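Local coordinates for actin-related protein 8 (Homo sapiens, PDB 4FO0) that binds ATP with low basal ATPase activity, does not polymerise, and is a proposed core component of the INO80 chromatin-remodelling complex, at residues A[157-162]-A[204-209]; A[256-261]-A[276-281]; A[281-286]-A[365-370]; A[360-365]-A[479-484]. All coordinates share one frame; numbering follows the deposited sequence.

Overall arrangement
Contact 1 lies at the surface, whereas contacts 2, 3 and 4 are buried. Contact 1 is the slightest, a proline carbon against a glycine carbonyl and one weak amide bond to a backbone oxygen. Contact 2 is the polar centre, pairing strands beside the ATP phosphates, and it meets contact 1 where Arg157 N faces Gln256 OE1 at 2.9 Å, a probable hydrogen bond. Contacts 2 and 3 share Ser281 and helix 280-293, but in contact 3 a phenylalanine ring replaces strand pairing. Contact 4 combines another such ring with one backbone hydrogen bond at a helix N-terminus. Contacts 3 and 4 share Ala365 and the loop that meets helix 280-293 in contact 3 and the start of helix 480-489 in contact 4.

Contact 1 of 4, residues A[157-162]-A[204-209]; sequences RGQLNI and LIPDIY
A light surface contact sets Gly158, in the turn of the hairpin 155-156/159-160, and Gln159, at the start of its second strand, against Pro206 and Ile208, just past the end of strand 200-205. Only 105 Å² is buried in all and no backbone-to-backbone hydrogen bond joins the segments; Gly158 CA and Pro206 CA are 7.3 Å apart. The Pro206 ring faces the turn: its CG lies 3.9 Å from Gly158 O, an apolar carbon against a carbonyl oxygen. The amide end of Gln159 comes in beside it. With CD turned back by the bend at chi2 (-60°), the side chain brings NE2 to 4.2 Å from Pro206 CG and 3.2 Å from Ile208 O. The hydrogen bond from NE2 to that oxygen is weak, its N-H...O angle 126°, and Gln159 has two deposited conformers, so the bond is doubtful. Behind Pro206, Tyr209 is turned away, its OH bonded to Trp593 O. Gly158 N bonds to the OG of Ser24, an ATP-binding residue, and the nearest atoms of Gly158 and ATP are about 4 Å apart. The sequence and position of the turn are consistent with the sensor loop of the actin fold, beside the nucleotide's phosphates.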
loop_
_atom_site.group_PDB
_atom_site.type_symbol
_atom_site.label_atom_id
_atom_site.label_comp_id
_atom_site.label_asym_id
_atom_site.label_seq_id
_atom_site.Cartn_x
_atom_site.Cartn_y
_atom_site.Cartn_z
ATOM N N ARG A 157 7.345 -2.595 -3.597
ATOM C CA ARG A 157 6.450 -3.627 -4.105
ATOM C C ARG A 157 6.291 -4.761 -3.098
ATOM O O ARG A 157 6.206 -5.934 -3.476
ATOM C CB ARG A 157 6.958 -4.156 -5.453
ATOM C CG ARG A 157 6.443 -3.346 -6.637
ATOM C CD ARG A 157 7.069 -3.801 -7.951
ATOM N NE ARG A 157 8.270 -3.039 -8.293
ATOM C CZ ARG A 157 8.299 -1.713 -8.426
ATOM N NH1 ARG A 157 7.191 -0.977 -8.238
ATOM N NH2 ARG A 157 9.445 -1.118 -8.742
ATOM N N GLY A 158 6.281 -4.393 -1.818
ATOM C CA GLY A 158 5.995 -5.321 -0.734
ATOM C C GLY A 158 7.086 -6.328 -0.429
ATOM O O GLY A 158 6.866 -7.280 0.330
ATOM N N GLN A 159 8.261 -6.140 -1.024
ATOM C CA GLN A 159 9.377 -6.994 -0.652
ATOM C C GLN A 159 10.602 -6.159 -0.301
ATOM O O GLN A 159 10.623 -4.946 -0.521
ATOM C CB GLN A 159 9.644 -8.067 -1.714
ATOM C CG GLN A 159 8.476 -9.068 -1.885
ATOM C CD GLN A 159 8.124 -9.860 -0.605
ATOM O OE1 GLN A 159 8.799 -9.760 0.419
ATOM N NE2 GLN A 159 7.065 -10.658 -0.678
ATOM N N LEU A 160 11.588 -6.784 0.342
ATOM C CA LEU A 160 12.772 -6.023 0.769
ATOM C C LEU A 160 13.422 -5.368 -0.432
ATOM O O LEU A 160 13.588 -5.999 -1.484
ATOM C CB LEU A 160 13.786 -6.914 1.479
ATOM C CG LEU A 160 13.332 -7.431 2.841
ATOM C CD1 LEU A 160 14.522 -7.875 3.639
ATOM C CD2 LEU A 160 12.601 -6.351 3.566
ATOM N N ASN A 161 13.777 -4.100 -0.302
ATOM C CA ASN A 161 14.255 -3.384 -1.474
ATOM C C ASN A 161 15.729 -3.605 -1.733
ATOM O O ASN A 161 16.564 -2.759 -1.380
ATOM C CB ASN A 161 13.985 -1.893 -1.394
ATOM C CG ASN A 161 14.415 -1.186 -2.664
ATOM O OD1 ASN A 161 14.505 -1.820 -3.716
ATOM N ND2 ASN A 161 14.712 0.107 -2.576
ATOM N N ILE A 162 16.037 -4.746 -2.345
ATOM C CA ILE A 162 17.405 -5.115 -2.680
ATOM C C ILE A 162 17.741 -4.719 -4.110
ATOM O O ILE A 162 16.965 -4.981 -5.036
ATOM C CB ILE A 162 17.604 -6.620 -2.551
ATOM C CG1 ILE A 162 17.303 -7.060 -1.119
ATOM C CG2 ILE A 162 19.008 -7.007 -3.015
ATOM C CD1 ILE A 162 18.372 -7.835 -0.502
ATOM N N LEU A 204 3.468 -8.419 11.385
ATOM C CA LEU A 204 2.666 -8.807 10.232
ATOM C C LEU A 204 3.561 -8.953 9.018
ATOM O O LEU A 204 4.433 -8.115 8.774
ATOM C CB LEU A 204 1.630 -7.747 9.933
ATOM C CG LEU A 204 0.280 -7.878 10.606
ATOM C CD1 LEU A 204 0.432 -7.911 12.117
ATOM C CD2 LEU A 204 -0.577 -6.710 10.147
ATOM N N ILE A 205 3.340 -10.009 8.249
ATOM C CA ILE A 205 4.136 -10.249 7.062
ATOM C C ILE A 205 3.231 -10.483 5.862
ATOM O O ILE A 205 2.055 -10.805 6.014
ATOM C CB ILE A 205 5.066 -11.455 7.239
ATOM C CG1 ILE A 205 4.262 -12.754 7.321
ATOM C CG2 ILE A 205 5.899 -11.295 8.467
ATOM C CD1 ILE A 205 5.129 -13.972 7.340
ATOM N N PRO A 206 3.784 -10.329 4.657
ATOM C CA PRO A 206 2.989 -10.516 3.442
ATOM C C PRO A 206 2.398 -11.917 3.390
ATOM O O PRO A 206 2.938 -12.860 3.963
ATOM C CB PRO A 206 4.011 -10.358 2.314
ATOM C CG PRO A 206 5.195 -9.632 2.943
ATOM C CD PRO A 206 5.210 -10.079 4.376
ATOM N N ASP A 207 1.284 -12.036 2.688
ATOM C CA ASP A 207 0.627 -13.312 2.468
ATOM C C ASP A 207 1.562 -14.326 1.793
ATOM O O ASP A 207 1.726 -15.449 2.272
ATOM C CB ASP A 207 -0.613 -13.062 1.616
ATOM C CG ASP A 207 -1.600 -14.183 1.696
ATOM O OD1 ASP A 207 -1.743 -14.757 2.798
ATOM O OD2 ASP A 207 -2.224 -14.489 0.658
ATOM N N ILE A 208 2.150 -13.924 0.665
ATOM C CA ILE A 208 3.280 -14.624 0.048
ATOM C C ILE A 208 4.555 -13.951 0.563
ATOM O O ILE A 208 4.842 -12.800 0.224
ATOM C CB ILE A 208 3.215 -14.548 -1.498
ATOM C CG1 ILE A 208 1.976 -15.267 -2.023
ATOM C CG2 ILE A 208 4.432 -15.160 -2.140
ATOM C CD1 ILE A 208 1.673 -14.970 -3.474
ATOM N N TYR A 209 5.305 -14.656 1.403
ATOM C CA TYR A 209 6.451 -14.062 2.099
ATOM C C TYR A 209 7.745 -14.724 1.669
ATOM O O TYR A 209 7.744 -15.790 1.086
ATOM C CB TYR A 209 6.301 -14.203 3.629
ATOM C CG TYR A 209 5.977 -15.616 4.038
ATOM C CD1 TYR A 209 4.658 -16.031 4.189
ATOM C CD2 TYR A 209 6.982 -16.553 4.211
ATOM C CE1 TYR A 209 4.355 -17.340 4.530
ATOM C CE2 TYR A 209 6.686 -17.868 4.551
ATOM C CZ TYR A 209 5.374 -18.250 4.708
ATOM O OH TYR A 209 5.085 -19.545 5.042
#

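Contact 2 of 4, residues A[256-261]-A[276-281]; sequences QKTSVC and LAYGGS. With ATP (adenosine-5'-triphosphate), chain C.
Gln256 and Lys257 hold the ATP gamma-phosphate on one side and touch the Leu276-Ser281 segment on the other. Both backbone N-H groups converge on one oxygen: Gln256 N is 2.7 Å and Lys257 N 2.8 Å from ATP O3G. A second oxygen, O1G, receives Lys257 NZ at 2.7 Å; bends at chi2 and chi4 let the lysine curl round the phosphate, and its charge probably offsets the negative oxygens. Gly280 CA approaches the ribose, 3.2 Å from ATP O3'. Behind this shell the segments are joined by a single antiparallel hydrogen-bonded pair, Thr258 with Leu276, at the end of strand 274-276. Its bonds, Thr258 N to Leu276 O and Leu276 N to Thr258 O, are both 2.8 Å and nearly straight (172° and 177°). The Thr258 hydroxyl adds a third link, OG1 donating to Tyr278 O at 2.8 Å. Gln256 CG lies 3.5 Å from Ser281 OG, and that hydroxyl bonds to Asp255 O. The turn between strands 247-253 and 258-264 is consistent with the second phosphate-binding loop of the actin fold. Strand 258-264 runs between strands 247-253 and 274-276, and helix 480-489 packs on Thr258 through Leu480 and on Leu276 through Ala483.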
loop_
_atom_site.group_PDB
_atom_site.type_symbol
_atom_site.label_atom_id
_atom_site.label_comp_id
_atom_site.label_asym_id
_atom_site.label_seq_id
_atom_site.Cartn_x
_atom_site.Cartn_y
_atom_site.Cartn_z
ATOM N N GLN A 256 1.971 -0.182 -3.638
ATOM C CA GLN A 256 2.787 -0.804 -4.678
ATOM C C GLN A 256 2.485 -2.262 -4.983
ATOM O O GLN A 256 2.840 -2.747 -6.050
ATOM C CB GLN A 256 4.259 -0.641 -4.339
ATOM C CG GLN A 256 4.701 0.765 -4.611
ATOM C CD GLN A 256 5.951 1.100 -3.914
ATOM O OE1 GLN A 256 6.862 0.272 -3.793
ATOM N NE2 GLN A 256 6.013 2.318 -3.406
ATOM N N LYS A 257 1.846 -2.964 -4.053
ATOM C CA LYS A 257 1.531 -4.365 -4.285
ATOM C C LYS A 257 0.080 -4.588 -4.004
ATOM O O LYS A 257 -0.503 -3.887 -3.184
ATOM C CB LYS A 257 2.397 -5.288 -3.423
ATOM C CG LYS A 257 2.068 -5.273 -1.953
ATOM C CD LYS A 257 1.012 -6.314 -1.607
ATOM C CE LYS A 257 0.417 -6.061 -0.227
ATOM N NZ LYS A 257 -0.342 -4.777 -0.179
ATOM N N THR A 258 -0.505 -5.551 -4.705
ATOM C CA THR A 258 -1.879 -5.966 -4.453
ATOM C C THR A 258 -1.939 -7.453 -4.150
ATOM O O THR A 258 -1.495 -8.254 -4.963
ATOM C CB THR A 258 -2.745 -5.722 -5.664
ATOM O OG1 THR A 258 -2.813 -4.317 -5.909
ATOM C CG2 THR A 258 -4.146 -6.281 -5.430
ATOM N N SER A 259 -2.474 -7.813 -2.981
ATOM C CA SER A 259 -2.609 -9.211 -2.596
ATOM C C SER A 259 -4.039 -9.654 -2.758
ATOM O O SER A 259 -4.965 -8.912 -2.428
ATOM C CB SER A 259 -2.221 -9.426 -1.137
ATOM O OG SER A 259 -0.840 -9.217 -0.914
ATOM N N VAL A 260 -4.207 -10.867 -3.268
ATOM C CA VAL A 260 -5.487 -11.552 -3.246
ATOM C C VAL A 260 -5.307 -12.924 -2.601
ATOM O O VAL A 260 -4.280 -13.587 -2.795
ATOM C CB VAL A 260 -6.049 -11.744 -4.655
ATOM C CG1 VAL A 260 -7.516 -12.147 -4.588
ATOM C CG2 VAL A 260 -5.913 -10.466 -5.435
ATOM N N CYS A 261 -6.291 -13.348 -1.817
ATOM C CA CYS A 261 -6.279 -14.709 -1.311
ATOM C C CYS A 261 -7.575 -15.043 -0.599
ATOM O O CYS A 261 -8.365 -14.159 -0.261
ATOM C CB CYS A 261 -5.077 -14.952 -0.400
ATOM S SG CYS A 261 -5.260 -14.365 1.310
ATOM N N LEU A 276 0.096 -9.215 -7.005
ATOM C CA LEU A 276 0.242 -8.442 -8.223
ATOM C C LEU A 276 1.141 -7.265 -7.915
ATOM O O LEU A 276 0.991 -6.624 -6.871
ATOM C CB LEU A 276 -1.117 -7.943 -8.695
ATOM C CG LEU A 276 -2.216 -8.998 -8.550
ATOM C CD1 LEU A 276 -3.602 -8.387 -8.748
ATOM C CD2 LEU A 276 -1.974 -10.135 -9.533
ATOM N N ALA A 277 2.067 -6.993 -8.830
ATOM C CA ALA A 277 3.049 -5.933 -8.662
ATOM C C ALA A 277 2.565 -4.550 -9.112
ATOM O O ALA A 277 3.235 -3.876 -9.895
ATOM C CB ALA A 277 4.338 -6.289 -9.392
ATOM N N TYR A 278 1.418 -4.120 -8.611
ATOM C CA TYR A 278 0.995 -2.750 -8.838
ATOM C C TYR A 278 0.025 -2.362 -7.745
ATOM O O TYR A 278 -0.528 -3.235 -7.087
ATOM C CB TYR A 278 0.357 -2.597 -10.209
ATOM C CG TYR A 278 -0.902 -3.414 -10.376
ATOM C CD1 TYR A 278 -0.877 -4.661 -11.012
ATOM C CD2 TYR A 278 -2.115 -2.946 -9.901
ATOM C CE1 TYR A 278 -2.018 -5.402 -11.168
ATOM C CE2 TYR A 278 -3.277 -3.685 -10.051
ATOM C CZ TYR A 278 -3.225 -4.912 -10.681
ATOM O OH TYR A 278 -4.389 -5.639 -10.821
ATOM N N GLY A 279 -0.143 -1.054 -7.542
ATOM C CA GLY A 279 -1.025 -0.520 -6.516
ATOM C C GLY A 279 -1.274 0.971 -6.696
ATOM O O GLY A 279 -1.178 1.501 -7.806
ATOM N N GLY A 280 -1.578 1.659 -5.601
ATOM C CA GLY A 280 -1.916 3.071 -5.666
ATOM C C GLY A 280 -0.944 3.951 -6.437
ATOM O O GLY A 280 -1.348 4.910 -7.090
ATOM N N SER A 281 0.339 3.632 -6.362
ATOM C CA SER A 281 1.357 4.505 -6.916
ATOM C C SER A 281 1.270 4.483 -8.431
ATOM O O SER A 281 1.359 5.527 -9.076
ATOM C CB SER A 281 2.764 4.102 -6.440
ATOM O OG SER A 281 3.126 2.819 -6.940
HETATM P PG ATP C . 2.089 -1.901 0.029
HETATM O O1G ATP C . 0.938 -2.565 0.733
HETATM O O2G ATP C . 3.460 -2.289 0.527
HETATM O O3G ATP C . 1.995 -1.866 -1.482
HETATM P PB ATP C . 1.434 0.283 1.831
HETATM O O1B ATP C . 2.402 1.402 2.106
HETATM O O2B ATP C . 1.028 -0.743 2.877
HETATM O O3B ATP C . 1.954 -0.363 0.453
HETATM P PA ATP C . -1.123 1.536 2.023
HETATM O O1A ATP C . -0.580 2.569 2.976
HETATM O O2A ATP C . -2.058 0.445 2.480
HETATM O O3A ATP C . 0.109 0.936 1.201
HETATM O "O5'" ATP C . -1.849 2.332 0.845
HETATM C "C5'" ATP C . -1.135 3.400 0.244
HETATM C "C4'" ATP C . -1.874 3.821 -1.002
HETATM O "O4'" ATP C . -3.185 4.203 -0.613
HETATM C "C3'" ATP C . -1.250 5.029 -1.680
HETATM O "O3'" ATP C . -1.102 4.770 -3.081
HETATM C "C2'" ATP C . -2.252 6.135 -1.456
HETATM O "O2'" ATP C . -2.288 7.076 -2.519
HETATM C "C1'" ATP C . -3.533 5.341 -1.391
HETATM N N9 ATP C . -4.620 6.145 -0.816
HETATM C C8 ATP C . -4.683 6.613 0.439
HETATM N N7 ATP C . -5.820 7.325 0.626
HETATM C C5 ATP C . -6.498 7.310 -0.528
HETATM C C6 ATP C . -7.766 7.877 -1.012
HETATM N N6 ATP C . -8.541 8.609 -0.171
HETATM N N1 ATP C . -8.111 7.631 -2.303
HETATM C C2 ATP C . -7.338 6.905 -3.134
HETATM N N3 ATP C . -6.160 6.367 -2.754
HETATM C C4 ATP C . -5.701 6.532 -1.486
#

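Contact 3 of 4, residues A[281-286]-A[365-370]; sequences SDVSRC and ATFGIV
Phe367, Cys286 and Asp282 carry this contact, in which a phenylalanine ring is laid against the first turns of helix 280-293. Phe367 has the greatest buried area, 92 Å², and its ring is met in two ways. Asp282 CB stands over the middle of one face, 3.6 Å from the ring centroid and 11° off the normal, a CH-pi contact made by the aspartate's methylene. At the rim, close to the ring plane, Cys286 CB lies 4.0 Å from Phe367 CE1. Cys286 reaches further with its sulfur: SG, anti to the backbone N (chi1 179°), comes to 4.1 Å from Thr366 CG2. The Asp282 carboxylate leads elsewhere: OD1 forms a salt bridge with Arg285 NH2 one turn on, at 2.6 Å, with NH2 coming from above the carboxylate plane; OD1 also pairs with Arg63 NH1, while OD2 takes the N-H of Gly279 at the N-cap of the helix. Two positive groups on one oxygen would be expected to keep Asp282 ionised. The Arg285 guanidinium and Phe367 ring planes are 83° apart, Arg285 NH1 lying 4.1 Å from Phe367 CB. Residues 365-367 belong to a short 3-10 segment, on which Thr366 also touches Val82 of helix 71-88. Within the actin-family domain the contact thus joins the helix that follows strand 274-276, and touches ATP through Ser281, to the loop before strand 375-377, which lies between helices 280-293 and 71-88.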
loop_
_atom_site.group_PDB
_atom_site.type_symbol
_atom_site.label_atom_id
_atom_site.label_comp_id
_atom_site.label_asym_id
_atom_site.label_seq_id
_atom_site.Cartn_x
_atom_site.Cartn_y
_atom_site.Cartn_z
ATOM N N SER A 281 0.339 3.632 -6.362
ATOM C CA SER A 281 1.357 4.505 -6.916
ATOM C C SER A 281 1.270 4.483 -8.431
ATOM O O SER A 281 1.359 5.527 -9.076
ATOM C CB SER A 281 2.764 4.102 -6.440
ATOM O OG SER A 281 3.126 2.819 -6.940
ATOM N N ASP A 282 1.086 3.290 -8.992
ATOM C CA ASP A 282 0.864 3.138 -10.433
ATOM C C ASP A 282 -0.327 3.938 -10.936
ATOM O O ASP A 282 -0.257 4.577 -11.983
ATOM C CB ASP A 282 0.697 1.672 -10.787
ATOM C CG ASP A 282 1.856 0.835 -10.297
ATOM O OD1 ASP A 282 2.913 0.859 -10.971
ATOM O OD2 ASP A 282 1.712 0.171 -9.240
ATOM N N VAL A 283 -1.416 3.921 -10.181
ATOM C CA VAL A 283 -2.535 4.803 -10.474
ATOM C C VAL A 283 -2.140 6.279 -10.438
ATOM O O VAL A 283 -2.575 7.069 -11.267
ATOM C CB VAL A 283 -3.649 4.606 -9.469
ATOM C CG1 VAL A 283 -4.803 5.571 -9.777
ATOM C CG2 VAL A 283 -4.102 3.177 -9.498
ATOM N N SER A 284 -1.339 6.652 -9.451
ATOM C CA SER A 284 -0.913 8.031 -9.324
ATOM C C SER A 284 -0.127 8.457 -10.564
ATOM O O SER A 284 -0.282 9.562 -11.045
ATOM C CB SER A 284 -0.064 8.234 -8.064
ATOM O OG SER A 284 -0.882 8.209 -6.906
ATOM N N ARG A 285 0.719 7.577 -11.078
ATOM C CA ARG A 285 1.579 7.933 -12.193
ATOM C C ARG A 285 0.704 8.029 -13.436
ATOM O O ARG A 285 0.817 8.962 -14.233
ATOM C CB ARG A 285 2.671 6.879 -12.364
ATOM C CG ARG A 285 3.612 7.111 -13.540
ATOM C CD ARG A 285 4.157 5.772 -14.071
ATOM N NE ARG A 285 4.447 4.870 -12.963
ATOM C CZ ARG A 285 3.935 3.655 -12.789
ATOM N NH1 ARG A 285 3.091 3.117 -13.666
ATOM N NH2 ARG A 285 4.292 2.967 -11.717
ATOM N N CYS A 286 -0.198 7.067 -13.568
ATOM C CA CYS A 286 -1.126 7.030 -14.684
ATOM C C CYS A 286 -1.971 8.310 -14.748
ATOM O O CYS A 286 -2.057 8.970 -15.798
ATOM C CB CYS A 286 -2.008 5.790 -14.559
ATOM S SG CYS A 286 -3.244 5.579 -15.840
ATOM N N ALA A 365 -2.568 -3.284 -18.082
ATOM C CA ALA A 365 -1.693 -3.101 -19.233
ATOM C C ALA A 365 -1.536 -1.603 -19.473
ATOM O O ALA A 365 -0.575 -1.147 -20.089
ATOM C CB ALA A 365 -2.277 -3.774 -20.449
ATOM N N THR A 366 -2.509 -0.845 -18.981
ATOM C CA THR A 366 -2.549 0.603 -19.151
ATOM C C THR A 366 -1.308 1.254 -18.559
ATOM O O THR A 366 -0.886 2.328 -18.991
ATOM C CB THR A 366 -3.808 1.195 -18.464
ATOM O OG1 THR A 366 -4.972 0.545 -18.973
ATOM C CG2 THR A 366 -3.938 2.672 -18.712
ATOM N N PHE A 367 -0.726 0.595 -17.561
ATOM C CA PHE A 367 0.475 1.095 -16.891
ATOM C C PHE A 367 1.688 1.113 -17.794
ATOM O O PHE A 367 2.650 1.826 -17.516
ATOM C CB PHE A 367 0.757 0.303 -15.609
ATOM C CG PHE A 367 -0.278 0.513 -14.557
ATOM C CD1 PHE A 367 -0.861 1.764 -14.397
ATOM C CD2 PHE A 367 -0.709 -0.525 -13.766
ATOM C CE1 PHE A 367 -1.838 1.973 -13.435
ATOM C CE2 PHE A 367 -1.684 -0.322 -12.801
ATOM C CZ PHE A 367 -2.248 0.924 -12.632
ATOM N N GLY A 368 1.624 0.340 -18.878
ATOM C CA GLY A 368 2.690 0.263 -19.860
ATOM C C GLY A 368 3.973 -0.346 -19.329
ATOM O O GLY A 368 5.053 -0.002 -19.788
ATOM N N ILE A 369 3.861 -1.244 -18.354
ATOM C CA ILE A 369 5.035 -1.903 -17.794
ATOM C C ILE A 369 5.391 -3.117 -18.640
ATOM O O ILE A 369 4.565 -3.996 -18.863
ATOM C CB ILE A 369 4.814 -2.326 -16.326
ATOM C CG1 ILE A 369 4.480 -1.102 -15.465
ATOM C CG2 ILE A 369 6.046 -3.004 -15.778
ATOM C CD1 ILE A 369 3.704 -1.442 -14.185
ATOM N N VAL A 370 6.624 -3.153 -19.124
ATOM C CA VAL A 370 7.038 -4.189 -20.053
ATOM C C VAL A 370 8.275 -4.919 -19.555
ATOM O O VAL A 370 9.260 -4.298 -19.126
ATOM C CB VAL A 370 7.326 -3.599 -21.446
ATOM C CG1 VAL A 370 7.793 -4.670 -22.397
ATOM C CG2 VAL A 370 6.080 -2.918 -21.999
#

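Contact 4 of 4, residues A[360-365]-A[479-484]; sequences ALFYPA and GLDKAI
The Phe362 ring meets Leu480 on one face and Asp481 at its edge, against the N-terminal turn of helix 480-489 in the actin fold. Leu480 CB stands 4.1 Å above the ring plane, displaced toward the rim. In the plane, Asp481 CG approaches Phe362 CD1 at 3.7 Å, and the carboxylate is turned 84° from the ring. Its OD2 forms a salt bridge with Arg523 of helix 516-527, whose Phe519 ring meets that of Phe362 with the planes at about 60°. Backbone contacts also join the two segments. Leu480 N, in the first turn and so without an acceptor earlier in its own helix, donates to Leu361 O at 3.0 Å with an N-H...O angle of 156°. Gly479, at the N-cap, meets both Phe362 and Pro364: Pro364 CD lies 3.6 Å from Gly479 CA. The same CA makes a C-H...O contact with Phe362 O at 3.5 Å. Leu480 also touches Val251 of strand 247-253, so the contact joins the loop after helix 353-359 to a helix lying on the central sheet. The ammonium of the exposed Lys482 comes near the loop, NZ 3.8 Å from Phe362 O, too far to be called a bond.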
loop_
_atom_site.group_PDB
_atom_site.type_symbol
_atom_site.label_atom_id
_atom_site.label_comp_id
_atom_site.label_asym_id
_atom_site.label_seq_id
_atom_site.Cartn_x
_atom_site.Cartn_y
_atom_site.Cartn_z
ATOM N N ALA A 360 -7.453 1.649 -14.284
ATOM C CA ALA A 360 -6.304 0.916 -14.788
ATOM C C ALA A 360 -5.966 -0.236 -13.842
ATOM O O ALA A 360 -5.271 -1.172 -14.231
ATOM C CB ALA A 360 -5.126 1.811 -14.989
ATOM N N LEU A 361 -6.471 -0.176 -12.607
ATOM C CA LEU A 361 -6.345 -1.308 -11.679
ATOM C C LEU A 361 -7.030 -2.555 -12.231
ATOM O O LEU A 361 -6.672 -3.673 -11.883
ATOM C CB LEU A 361 -6.912 -0.970 -10.299
ATOM C CG LEU A 361 -6.076 0.037 -9.517
ATOM C CD1 LEU A 361 -6.826 0.483 -8.289
ATOM C CD2 LEU A 361 -4.716 -0.567 -9.142
ATOM N N PHE A 362 -8.006 -2.359 -13.111
ATOM C CA PHE A 362 -8.703 -3.478 -13.721
ATOM C C PHE A 362 -8.186 -3.791 -15.122
ATOM O O PHE A 362 -8.429 -4.881 -15.656
ATOM C CB PHE A 362 -10.200 -3.209 -13.713
ATOM C CG PHE A 362 -10.741 -2.947 -12.337
ATOM C CD1 PHE A 362 -11.368 -3.962 -11.613
ATOM C CD2 PHE A 362 -10.583 -1.689 -11.743
ATOM C CE1 PHE A 362 -11.850 -3.721 -10.328
ATOM C CE2 PHE A 362 -11.062 -1.440 -10.453
ATOM C CZ PHE A 362 -11.696 -2.452 -9.745
ATOM N N TYR A 363 -7.461 -2.832 -15.695
ATOM C CA TYR A 363 -6.787 -3.000 -16.985
ATOM C C TYR A 363 -5.323 -2.561 -16.897
ATOM O O TYR A 363 -4.901 -1.617 -17.562
ATOM C CB TYR A 363 -7.535 -2.238 -18.086
ATOM C CG TYR A 363 -8.952 -2.709 -18.207
ATOM C CD1 TYR A 363 -9.275 -3.789 -19.018
ATOM C CD2 TYR A 363 -9.970 -2.109 -17.471
ATOM C CE1 TYR A 363 -10.576 -4.243 -19.103
ATOM C CE2 TYR A 363 -11.269 -2.553 -17.550
ATOM C CZ TYR A 363 -11.569 -3.627 -18.368
ATOM O OH TYR A 363 -12.865 -4.086 -18.465
ATOM N N PRO A 364 -4.542 -3.264 -16.071
ATOM C CA PRO A 364 -3.171 -2.875 -15.727
ATOM C C PRO A 364 -2.184 -2.823 -16.902
ATOM O O PRO A 364 -1.060 -2.362 -16.725
ATOM C CB PRO A 364 -2.759 -3.940 -14.700
ATOM C CG PRO A 364 -3.688 -5.062 -14.917
ATOM C CD PRO A 364 -4.976 -4.452 -15.319
ATOM N N ALA A 365 -2.568 -3.284 -18.082
ATOM C CA ALA A 365 -1.693 -3.101 -19.233
ATOM C C ALA A 365 -1.536 -1.603 -19.473
ATOM O O ALA A 365 -0.575 -1.147 -20.089
ATOM C CB ALA A 365 -2.277 -3.774 -20.449
ATOM N N GLY A 479 -5.781 -8.004 -14.110
ATOM C CA GLY A 479 -6.666 -7.035 -13.492
ATOM C C GLY A 479 -7.195 -7.500 -12.145
ATOM O O GLY A 479 -7.314 -8.692 -11.862
ATOM N N LEU A 480 -7.526 -6.540 -11.302
ATOM C CA LEU A 480 -7.919 -6.842 -9.941
ATOM C C LEU A 480 -9.102 -7.836 -9.860
ATOM O O LEU A 480 -9.051 -8.807 -9.112
ATOM C CB LEU A 480 -8.202 -5.533 -9.214
ATOM C CG LEU A 480 -8.602 -5.619 -7.750
ATOM C CD1 LEU A 480 -7.600 -6.448 -6.997
ATOM C CD2 LEU A 480 -8.681 -4.218 -7.179
ATOM N N ASP A 481 -10.146 -7.607 -10.652
ATOM C CA ASP A 481 -11.323 -8.478 -10.654
ATOM C C ASP A 481 -11.053 -9.907 -11.160
ATOM O O ASP A 481 -11.528 -10.877 -10.572
ATOM C CB ASP A 481 -12.477 -7.830 -11.435
ATOM C CG ASP A 481 -12.084 -7.418 -12.862
ATOM O OD1 ASP A 481 -10.875 -7.378 -13.196
ATOM O OD2 ASP A 481 -13.002 -7.112 -13.650
ATOM N N LYS A 482 -10.300 -10.028 -12.250
ATOM C CA LYS A 482 -9.858 -11.323 -12.749
ATOM C C LYS A 482 -9.060 -12.098 -11.696
ATOM O O LYS A 482 -9.222 -13.312 -11.554
ATOM C CB LYS A 482 -9.003 -11.136 -14.004
ATOM C CG LYS A 482 -9.748 -10.523 -15.156
ATOM C CD LYS A 482 -8.878 -10.370 -16.401
ATOM C CE LYS A 482 -9.590 -9.543 -17.480
ATOM N NZ LYS A 482 -9.889 -8.133 -17.022
ATOM N N ALA A 483 -8.191 -11.391 -10.975
ATOM C CA ALA A 483 -7.394 -11.996 -9.918
ATOM C C ALA A 483 -8.275 -12.507 -8.787
ATOM O O ALA A 483 -8.086 -13.614 -8.284
ATOM C CB ALA A 483 -6.420 -10.999 -9.378
ATOM N N ILE A 484 -9.235 -11.694 -8.370
ATOM C CA ILE A 484 -10.151 -12.127 -7.333
ATOM C C ILE A 484 -10.852 -13.404 -7.753
ATOM O O ILE A 484 -10.895 -14.367 -6.998
ATOM C CB ILE A 484 -11.190 -11.060 -7.026
ATOM C CG1 ILE A 484 -10.510 -9.888 -6.319
ATOM C CG2 ILE A 484 -12.350 -11.655 -6.184
ATOM C CD1 ILE A 484 -11.372 -8.670 -6.218
#